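Local coordinates for phosphoribosylaminoimidazole carboxylase, ATPase subunit (Thermus thermophilus, PDB 3AW8), which probably catalyses the ATP-dependent carboxylation of 5-aminoimidazole ribonucleotide with bicarbonate to N5-carboxyaminoimidazole ribonucleotide in purine biosynthesis, at residues P197-R202 with G267-E272. Numbering follows the deposited sequence.
Sequences PLVENR and GHWTIE
Val199 and Pro197 meet one side chain of the loop that follows strand 253-260, the indole of Trp269. The denser part lies at Val199. Its CG2 methyl approaches the ring obliquely and comes 3.4 Å from Trp269 NE1, a packing contact. The same methyl is 3.8 Å from Trp269 CZ2, while Val199 CG1 stands farther off, 4.1 Å from Trp269 NE1. With CG1 anti to the backbone N (chi1 178°), CG2 is the branch turned to the indole. The looser part is at Pro197, which is partly exposed. Its CD meets the ring edge close to the ring plane, 4.0 Å from Trp269 CH2.

Within its own turn the indole is backed by Thr270. Thr270 CG2 sits over the centre of one indole face, 3.5 Å above its plane, and Val199 CG2 lies on the opposite side of that plane. Gly267 to Thr270 form a type I beta turn. Gly267 O takes two bonds from Thr270: one from the backbone N and one from OG1 at 2.9 Å, the latter nearly in line with the carbonyl. These bonds fix the threonine methyl against the indole. An alanine in place of Trp269 would probably open a gap beside Val199 and leave the Thr270 methyl without the ring it covers.

The contact joins strand 193-204 of the large antiparallel sheet to the turn Gly267-Thr270 that leads toward a short helix, within the ATP-grasp region. Val199 and Trp269 both also touch Ala213 of strand 207-213, the next strand in the sheet. Val199 is about 9 Å, side chain to side chain, from the AMP-binding Glu180. A methyl and a proline ring pack on an indole by van der Waals contact, with neither a hydrogen bond nor a salt bridge between the segments, so cohesion here rests on fit and burial.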
# COMPACT_ATOMS: atom_id res chain seq x y z
N PRO A 197 0.55 -7.07 -18.01
CA PRO A 197 1.55 -7.30 -19.05
C PRO A 197 2.21 -8.65 -18.77
O PRO A 197 2.23 -9.10 -17.62
CB PRO A 197 2.52 -6.14 -18.86
CG PRO A 197 1.63 -5.05 -18.33
CD PRO A 197 0.76 -5.78 -17.34
N LEU A 198 2.74 -9.30 -19.79
CA LEU A 198 3.43 -10.56 -19.58
C LEU A 198 4.59 -10.20 -18.67
O LEU A 198 4.97 -9.04 -18.59
CB LEU A 198 3.96 -11.14 -20.90
CG LEU A 198 3.00 -11.96 -21.76
CD1 LEU A 198 3.68 -12.31 -23.08
CD2 LEU A 198 2.60 -13.24 -21.03
N VAL A 199 5.15 -11.19 -17.99
CA VAL A 199 6.26 -10.93 -17.09
C VAL A 199 7.32 -11.99 -17.33
O VAL A 199 7.00 -13.16 -17.54
CB VAL A 199 5.79 -11.00 -15.60
CG1 VAL A 199 6.97 -10.79 -14.66
CG2 VAL A 199 4.72 -9.95 -15.35
N GLU A 200 8.59 -11.58 -17.33
CA GLU A 200 9.67 -12.53 -17.52
C GLU A 200 10.18 -12.97 -16.15
O GLU A 200 10.60 -12.14 -15.34
CB GLU A 200 10.81 -11.90 -18.32
CG GLU A 200 12.09 -12.72 -18.25
CD GLU A 200 13.17 -12.20 -19.16
OE1 GLU A 200 14.35 -12.58 -18.94
OE2 GLU A 200 12.84 -11.42 -20.09
N ASN A 201 10.15 -14.27 -15.90
CA ASN A 201 10.58 -14.80 -14.61
C ASN A 201 11.84 -15.64 -14.74
O ASN A 201 11.97 -16.44 -15.65
CB ASN A 201 9.46 -15.64 -14.00
CG ASN A 201 8.10 -14.97 -14.14
OD1 ASN A 201 7.17 -15.55 -14.70
ND2 ASN A 201 8.00 -13.74 -13.65
N ARG A 202 12.78 -15.44 -13.82
CA ARG A 202 14.02 -16.19 -13.84
C ARG A 202 14.14 -16.99 -12.58
O ARG A 202 14.08 -16.45 -11.48
CB ARG A 202 15.22 -15.26 -13.97
CG ARG A 202 15.22 -14.46 -15.23
CD ARG A 202 16.51 -13.71 -15.37
NE ARG A 202 16.52 -12.92 -16.59
CZ ARG A 202 17.46 -12.05 -16.90
NH1 ARG A 202 18.48 -11.85 -16.06
NH2 ARG A 202 17.39 -11.36 -18.03
N GLY A 267 4.05 -11.61 -9.57
CA GLY A 267 3.24 -10.42 -9.73
C GLY A 267 3.35 -9.40 -8.60
O GLY A 267 2.64 -8.39 -8.60
N HIS A 268 4.24 -9.64 -7.65
CA HIS A 268 4.38 -8.71 -6.54
C HIS A 268 4.78 -7.33 -7.00
O HIS A 268 4.58 -6.36 -6.27
CB HIS A 268 5.40 -9.23 -5.53
CG HIS A 268 5.00 -10.52 -4.89
ND1 HIS A 268 3.69 -10.97 -4.89
CD2 HIS A 268 5.72 -11.45 -4.23
CE1 HIS A 268 3.63 -12.13 -4.26
NE2 HIS A 268 4.85 -12.44 -3.84
N TRP A 269 5.33 -7.23 -8.20
CA TRP A 269 5.74 -5.92 -8.72
C TRP A 269 4.53 -5.01 -8.99
O TRP A 269 4.69 -3.79 -9.13
CB TRP A 269 6.52 -6.08 -10.03
CG TRP A 269 5.71 -6.70 -11.12
CD1 TRP A 269 5.53 -8.04 -11.35
CD2 TRP A 269 4.90 -6.02 -12.09
NE1 TRP A 269 4.66 -8.23 -12.39
CE2 TRP A 269 4.26 -7.01 -12.86
CE3 TRP A 269 4.65 -4.68 -12.37
CZ2 TRP A 269 3.39 -6.69 -13.91
CZ3 TRP A 269 3.78 -4.36 -13.41
CH2 TRP A 269 3.16 -5.37 -14.17
N THR A 270 3.33 -5.58 -9.04
CA THR A 270 2.14 -4.79 -9.32
C THR A 270 1.71 -3.90 -8.16
O THR A 270 0.85 -3.02 -8.34
CB THR A 270 0.93 -5.67 -9.74
OG1 THR A 270 0.50 -6.47 -8.65
CG2 THR A 270 1.31 -6.57 -10.92
N ILE A 271 2.31 -4.09 -6.99
CA ILE A 271 1.96 -3.26 -5.84
C ILE A 271 2.30 -1.79 -6.13
O ILE A 271 1.53 -0.90 -5.81
CB ILE A 271 2.67 -3.72 -4.56
CG1 ILE A 271 2.26 -5.16 -4.23
CG2 ILE A 271 2.26 -2.83 -3.39
CD1 ILE A 271 2.90 -5.71 -2.98
N GLU A 272 3.45 -1.54 -6.74
CA GLU A 272 3.82 -0.17 -7.10
C GLU A 272 4.04 0.00 -8.60
O GLU A 272 3.95 1.11 -9.11
CB GLU A 272 5.05 0.28 -6.33
CG GLU A 272 6.03 -0.82 -6.05
CD GLU A 272 5.82 -1.43 -4.69
OE1 GLU A 272 5.83 -2.67 -4.59
OE2 GLU A 272 5.64 -0.66 -3.72